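Local coordinates for inositol-1-monophosphatase SuhB (Mycobacterium tuberculosis, PDB 2Q74), which probably hydrolyses inositol 1-phosphate to free myo-inositol and phosphate, with magnesium as cofactor, in the last step of myo-inositol biosynthesis from glucose 6-phosphate, at residues V102-D107 / V233-A238; A118-I123 / S210-L215. All coordinates share one frame; numbering follows the deposited sequence.

Contact 1 (V102-D107 / V233-A238)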
loop_
_atom_site.group_PDB
_atom_site.type_symbol
_atom_site.label_atom_id
_atom_site.label_comp_id
_atom_site.label_asym_id
_atom_site.label_seq_id
_atom_site.Cartn_x
_atom_site.Cartn_y
_atom_site.Cartn_z
ATOM N N VAL A 102 -20.409 -13.656 -8.463
ATOM C CA VAL A 102 -19.191 -13.305 -9.183
ATOM C C VAL A 102 -18.071 -13.225 -8.169
ATOM O O VAL A 102 -18.164 -12.459 -7.207
ATOM C CB VAL A 102 -19.307 -11.936 -9.863
ATOM C CG1 VAL A 102 -18.090 -11.654 -10.737
ATOM C CG2 VAL A 102 -20.592 -11.853 -10.694
ATOM N N LEU A 103 -17.009 -14.005 -8.359
ATOM C CA LEU A 103 -16.006 -14.020 -7.322
ATOM C C LEU A 103 -14.536 -14.100 -7.731
ATOM O O LEU A 103 -14.202 -14.523 -8.834
ATOM C CB LEU A 103 -16.379 -15.035 -6.242
ATOM C CG LEU A 103 -16.579 -16.522 -6.491
ATOM C CD1 LEU A 103 -17.883 -16.947 -5.806
ATOM C CD2 LEU A 103 -16.647 -16.856 -7.926
ATOM N N ASP A 104 -13.687 -13.597 -6.833
ATOM C CA ASP A 104 -12.240 -13.727 -6.927
ATOM C C ASP A 104 -11.695 -14.094 -5.540
ATOM O O ASP A 104 -11.736 -13.282 -4.603
ATOM C CB ASP A 104 -11.567 -12.447 -7.425
ATOM C CG ASP A 104 -10.102 -12.673 -7.810
ATOM O OD1 ASP A 104 -9.589 -13.778 -7.554
ATOM O OD2 ASP A 104 -9.458 -11.766 -8.373
ATOM N N PRO A 105 -11.177 -15.319 -5.406
ATOM C CA PRO A 105 -10.583 -15.769 -4.147
ATOM C C PRO A 105 -9.360 -14.965 -3.691
ATOM O O PRO A 105 -9.149 -14.794 -2.489
ATOM C CB PRO A 105 -10.164 -17.203 -4.455
ATOM C CG PRO A 105 -10.991 -17.592 -5.635
ATOM C CD PRO A 105 -11.121 -16.364 -6.434
ATOM N N ILE A 106 -8.545 -14.515 -4.638
ATOM C CA ILE A 106 -7.383 -13.702 -4.311
ATOM C C ILE A 106 -7.189 -12.621 -5.367
ATOM O O ILE A 106 -6.635 -12.878 -6.445
ATOM C CB ILE A 106 -6.081 -14.542 -4.218
ATOM C CG1 ILE A 106 -6.230 -15.718 -3.229
ATOM C CG2 ILE A 106 -4.902 -13.626 -3.826
ATOM C CD1 ILE A 106 -5.108 -16.722 -3.316
ATOM N N ASP A 107 -7.677 -11.421 -5.054
ATOM C CA ASP A 107 -7.421 -10.226 -5.849
ATOM C C ASP A 107 -6.177 -9.551 -5.287
ATOM O O ASP A 107 -6.134 -9.153 -4.130
ATOM C CB ASP A 107 -8.599 -9.262 -5.789
ATOM C CG ASP A 107 -8.375 -8.022 -6.633
ATOM O OD1 ASP A 107 -7.626 -8.070 -7.635
ATOM O OD2 ASP A 107 -8.959 -6.978 -6.312
ATOM N N VAL A 233 -14.384 -8.182 -14.221
ATOM C CA VAL A 233 -15.650 -7.989 -13.506
ATOM C C VAL A 233 -15.629 -8.525 -12.075
ATOM O O VAL A 233 -16.171 -7.912 -11.158
ATOM C CB VAL A 233 -16.825 -8.653 -14.262
ATOM C CG1 VAL A 233 -18.149 -8.354 -13.559
ATOM C CG2 VAL A 233 -16.870 -8.160 -15.706
ATOM N N TRP A 234 -14.978 -9.661 -11.882
ATOM C CA TRP A 234 -14.915 -10.302 -10.571
ATOM C C TRP A 234 -14.019 -9.594 -9.545
ATOM O O TRP A 234 -14.032 -9.945 -8.346
ATOM C CB TRP A 234 -14.503 -11.765 -10.712
ATOM C CG TRP A 234 -13.303 -11.971 -11.509
ATOM C CD1 TRP A 234 -12.017 -11.673 -11.150
ATOM C CD2 TRP A 234 -13.233 -12.548 -12.814
ATOM N NE1 TRP A 234 -11.141 -12.033 -12.157
ATOM C CE2 TRP A 234 -11.862 -12.569 -13.193
ATOM C CE3 TRP A 234 -14.190 -13.052 -13.705
ATOM C CZ2 TRP A 234 -11.430 -13.062 -14.423
ATOM C CZ3 TRP A 234 -13.756 -13.553 -14.934
ATOM C CH2 TRP A 234 -12.384 -13.548 -15.280
ATOM N N ASP A 235 -13.265 -8.595 -9.997
ATOM C CA ASP A 235 -12.464 -7.791 -9.097
ATOM C C ASP A 235 -13.062 -6.437 -8.778
ATOM O O ASP A 235 -12.632 -5.775 -7.830
ATOM C CB ASP A 235 -11.064 -7.615 -9.654
ATOM C CG ASP A 235 -10.260 -8.897 -9.600
ATOM O OD1 ASP A 235 -10.497 -9.705 -8.670
ATOM O OD2 ASP A 235 -9.402 -9.109 -10.480
ATOM N N CYS A 236 -14.055 -6.002 -9.530
ATOM C CA CYS A 236 -14.619 -4.702 -9.236
ATOM C C CYS A 236 -16.114 -4.706 -8.898
ATOM O O CYS A 236 -16.604 -3.751 -8.304
ATOM C CB CYS A 236 -14.294 -3.746 -10.374
ATOM S SG CYS A 236 -14.852 -4.318 -11.973
ATOM N N ALA A 237 -16.818 -5.789 -9.228
ATOM C CA ALA A 237 -18.284 -5.852 -9.070
ATOM C C ALA A 237 -18.721 -5.541 -7.627
ATOM O O ALA A 237 -19.525 -4.630 -7.392
ATOM C CB ALA A 237 -18.811 -7.223 -9.510
ATOM N N ALA A 238 -18.163 -6.271 -6.665
ATOM C CA ALA A 238 -18.451 -6.055 -5.245
ATOM C C ALA A 238 -18.031 -4.670 -4.724
ATOM O O ALA A 238 -18.859 -3.913 -4.195
ATOM C CB ALA A 238 -17.789 -7.116 -4.428
HETATM O O HOH W 1 -16.725 -9.806 -7.004
#

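Contact 2 (A118-I123 / S210-L215)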
loop_
_atom_site.group_PDB
_atom_site.type_symbol
_atom_site.label_atom_id
_atom_site.label_comp_id
_atom_site.label_asym_id
_atom_site.label_seq_id
_atom_site.Cartn_x
_atom_site.Cartn_y
_atom_site.Cartn_z
ATOM N N ALA A 118 -2.132 -6.708 1.175
ATOM C CA ALA A 118 -3.073 -6.004 0.385
ATOM C C ALA A 118 -3.530 -6.972 -0.697
ATOM O O ALA A 118 -3.280 -6.750 -1.903
ATOM C CB ALA A 118 -2.415 -4.771 -0.224
ATOM N N TYR A 119 -4.174 -8.056 -0.257
ATOM C CA TYR A 119 -4.935 -8.915 -1.167
ATOM C C TYR A 119 -6.292 -9.166 -0.568
ATOM O O TYR A 119 -6.449 -9.084 0.650
ATOM C CB TYR A 119 -4.217 -10.226 -1.414
ATOM C CG TYR A 119 -3.503 -10.765 -0.221
ATOM C CD1 TYR A 119 -4.073 -11.732 0.602
ATOM C CD2 TYR A 119 -2.239 -10.310 0.083
ATOM C CE1 TYR A 119 -3.364 -12.226 1.707
ATOM C CE2 TYR A 119 -1.548 -10.788 1.140
ATOM C CZ TYR A 119 -2.094 -11.736 1.964
ATOM O OH TYR A 119 -1.320 -12.193 3.027
ATOM N N ALA A 120 -7.269 -9.510 -1.403
ATOM C CA ALA A 120 -8.658 -9.587 -0.932
ATOM C C ALA A 120 -9.499 -10.697 -1.580
ATOM O O ALA A 120 -9.253 -11.139 -2.691
ATOM C CB ALA A 120 -9.315 -8.269 -1.150
ATOM N N VAL A 121 -10.503 -11.138 -0.845
ATOM C CA VAL A 121 -11.529 -12.003 -1.378
ATOM C C VAL A 121 -12.698 -11.082 -1.764
ATOM O O VAL A 121 -13.126 -10.268 -0.948
ATOM C CB VAL A 121 -11.984 -13.009 -0.314
ATOM C CG1 VAL A 121 -13.072 -13.909 -0.882
ATOM C CG2 VAL A 121 -10.784 -13.814 0.215
ATOM N N SER A 122 -13.186 -11.205 -2.998
ATOM C CA SER A 122 -14.308 -10.404 -3.494
ATOM C C SER A 122 -15.467 -11.314 -3.886
ATOM O O SER A 122 -15.271 -12.238 -4.672
ATOM C CB SER A 122 -13.879 -9.584 -4.710
ATOM O OG SER A 122 -14.906 -8.713 -5.152
ATOM N N ILE A 123 -16.659 -11.042 -3.328
ATOM C CA ILE A 123 -17.883 -11.808 -3.577
ATOM C C ILE A 123 -18.995 -10.812 -3.983
ATOM O O ILE A 123 -19.445 -10.008 -3.168
ATOM C CB ILE A 123 -18.390 -12.552 -2.318
ATOM C CG1 ILE A 123 -17.275 -13.281 -1.567
ATOM C CG2 ILE A 123 -19.498 -13.515 -2.695
ATOM C CD1 ILE A 123 -16.893 -14.634 -2.126
ATOM N N SER A 210 -4.372 -3.835 -5.709
ATOM C CA SER A 210 -5.659 -4.522 -5.570
ATOM C C SER A 210 -6.887 -3.644 -5.874
ATOM O O SER A 210 -7.220 -2.720 -5.143
ATOM C CB SER A 210 -5.802 -5.142 -4.180
ATOM O OG SER A 210 -7.108 -5.710 -4.030
ATOM N N ALA A 211 -7.568 -3.944 -6.965
ATOM C CA ALA A 211 -8.673 -3.133 -7.410
ATOM C C ALA A 211 -9.802 -3.181 -6.399
ATOM O O ALA A 211 -10.410 -2.161 -6.093
ATOM C CB ALA A 211 -9.150 -3.604 -8.774
ATOM N N ALA A 212 -10.043 -4.371 -5.859
ATOM C CA ALA A 212 -11.087 -4.579 -4.869
ATOM C C ALA A 212 -10.854 -3.684 -3.643
ATOM O O ALA A 212 -11.781 -3.020 -3.140
ATOM C CB ALA A 212 -11.143 -6.057 -4.466
ATOM N N LEU A 213 -9.607 -3.657 -3.184
ATOM C CA LEU A 213 -9.255 -2.880 -1.999
ATOM C C LEU A 213 -9.254 -1.381 -2.257
ATOM O O LEU A 213 -9.540 -0.619 -1.340
ATOM C CB LEU A 213 -7.884 -3.346 -1.434
ATOM C CG LEU A 213 -7.903 -4.722 -0.760
ATOM C CD1 LEU A 213 -6.470 -5.174 -0.333
ATOM C CD2 LEU A 213 -8.855 -4.739 0.417
ATOM N N ASP A 214 -8.916 -0.956 -3.474
ATOM C CA ASP A 214 -8.940 0.455 -3.844
ATOM C C ASP A 214 -10.385 0.978 -3.804
ATOM O O ASP A 214 -10.673 2.059 -3.279
ATOM C CB ASP A 214 -8.394 0.653 -5.273
ATOM C CG ASP A 214 -6.876 0.487 -5.371
ATOM O OD1 ASP A 214 -6.148 0.905 -4.456
ATOM O OD2 ASP A 214 -6.405 -0.040 -6.388
ATOM N N LEU A 215 -11.298 0.221 -4.384
ATOM C CA LEU A 215 -12.684 0.587 -4.344
ATOM C C LEU A 215 -13.145 0.710 -2.890
ATOM O O LEU A 215 -13.883 1.624 -2.535
ATOM C CB LEU A 215 -13.513 -0.432 -5.126
ATOM C CG LEU A 215 -13.322 -0.332 -6.656
ATOM C CD1 LEU A 215 -13.790 -1.582 -7.368
ATOM C CD2 LEU A 215 -14.092 0.946 -7.195
#

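Contact 1 (V102-D107 / V233-A238)
Trp-234 of segment 233-238 lies against Val-102, Leu-103 and Asp-104 on strand 100-104. The short axes of strand 102-104 and helix 233-238 run at 109° to each other. Take the tryptophan from its root: CB is pressed between a methyl and a carbonyl, with Val-102 CG1 3.6 Å from Trp-234 CB and Leu-103 O 3.4 Å from the same carbon. Chi1 of 51° sets CG between the backbone N and the carbonyl carbon, so that the indole projects across the strand with its CD1 side toward Asp-104. Trp-234 CG passes 3.8 Å from Leu-103 O, and Trp-234 CD1 approaches Asp-104 OD2 at 3.8 Å, obliquely to the ring. NE1 remains a looser neighbour of that oxygen; the six-membered ring beyond projects away from strand 102-104 and makes no close contact with segment 102-107. One water donates to both Val-102 O and Trp-234 O, each 3.0 Å from it, and bridges strand and helix.

Past the tryptophan, the contact becomes acidic. Asp-104 OD1 accepts from Ile-106 N at 3.2 Å, an Asx turn in which the N-H arrives from above the carboxylate plane. Asp-104 OD2 is directed toward the carboxylate of Asp-235, but the modelled separation is too short to be relied on. The carboxylates of Asp-107 and Asp-235 are stacked, their planes 13° apart. Asp-107 OD2 is held from elsewhere, chiefly by Ala-212 N. Glu-83 adds a fourth acid beside Asp-104.

Asp-104 to Asp-107 begin the DPIDGT signature of inositol monophosphatases. Such a gathering of acids would be mutually repulsive without cations, consistent with the paired magnesium site inferred from relatives, with Asp-104 serving both ions and Asp-107 and Asp-235 the second.

Contact 2 (A118-I123 / S210-L215)
Strand 120-123, carrying Ala-120, crosses helix 211-215, carrying Leu-213, at 78°, with the axes of the short segments 8.7 Å apart at their closest, so the helix passes nearly at right angles to the strand. No hydrogen bond joins the segments; small side chains let them come together.

Leu-213 does most of the touching. With chi1 at -72° its CG lies anti to the carbonyl carbon. Leu-213 CD1 rests 3.5 Å from Ala-118 C, over the loop backbone leading into the strand, while Leu-213 CG and CD2 meet the methyl of Ala-120 on the strand, 3.8 and 3.9 Å from Ala-120 CB. That methyl also meets the one of Ala-212, CB to CB, at 4.4 Å. Ser-210 CB comes up to Ala-118 O at 3.8 Å, an oxygen that accepts from Asn-111 ND2. Ser-210 is the N-cap of the helix: its OG takes a weak bond from Leu-213 N, 3.3 Å long, and has another weak hydrogen bond with Asp-107 OD2, which ties the cap to the acidic site.

All seven touching residues are buried. Ala-211 and Leu-215 turn to Tyr-226 on the second sheet, whereas helix 8-33 packs on Val-121 and Ile-123 across the strand. Helix 211-220 thus belongs to the middle helical layer of the alpha-beta-alpha-beta-alpha sandwich of the inositol monophosphatases.

Coming from the N terminus, the chain lays down 102-107 first, makes helix 109-114, and continues through 118-123, which leads into strand 120-127, the neighbour of strand 100-104 in the large sheet. It then completes that sheet and enters the second one before 210-215 returns to close contact 2. Strand 225-231 follows, and 233-238 closes contact 1, so the loop of contact 2 lies wholly within the larger one. Both closures bring a helix back to the large sheet, with centres 8 Å apart. The contacts also meet directly: Asp-107 N probably bonds to Ala-120 O, and Ala-238 packs on Ser-122. The acidic site and the buried helix layer are therefore contiguous.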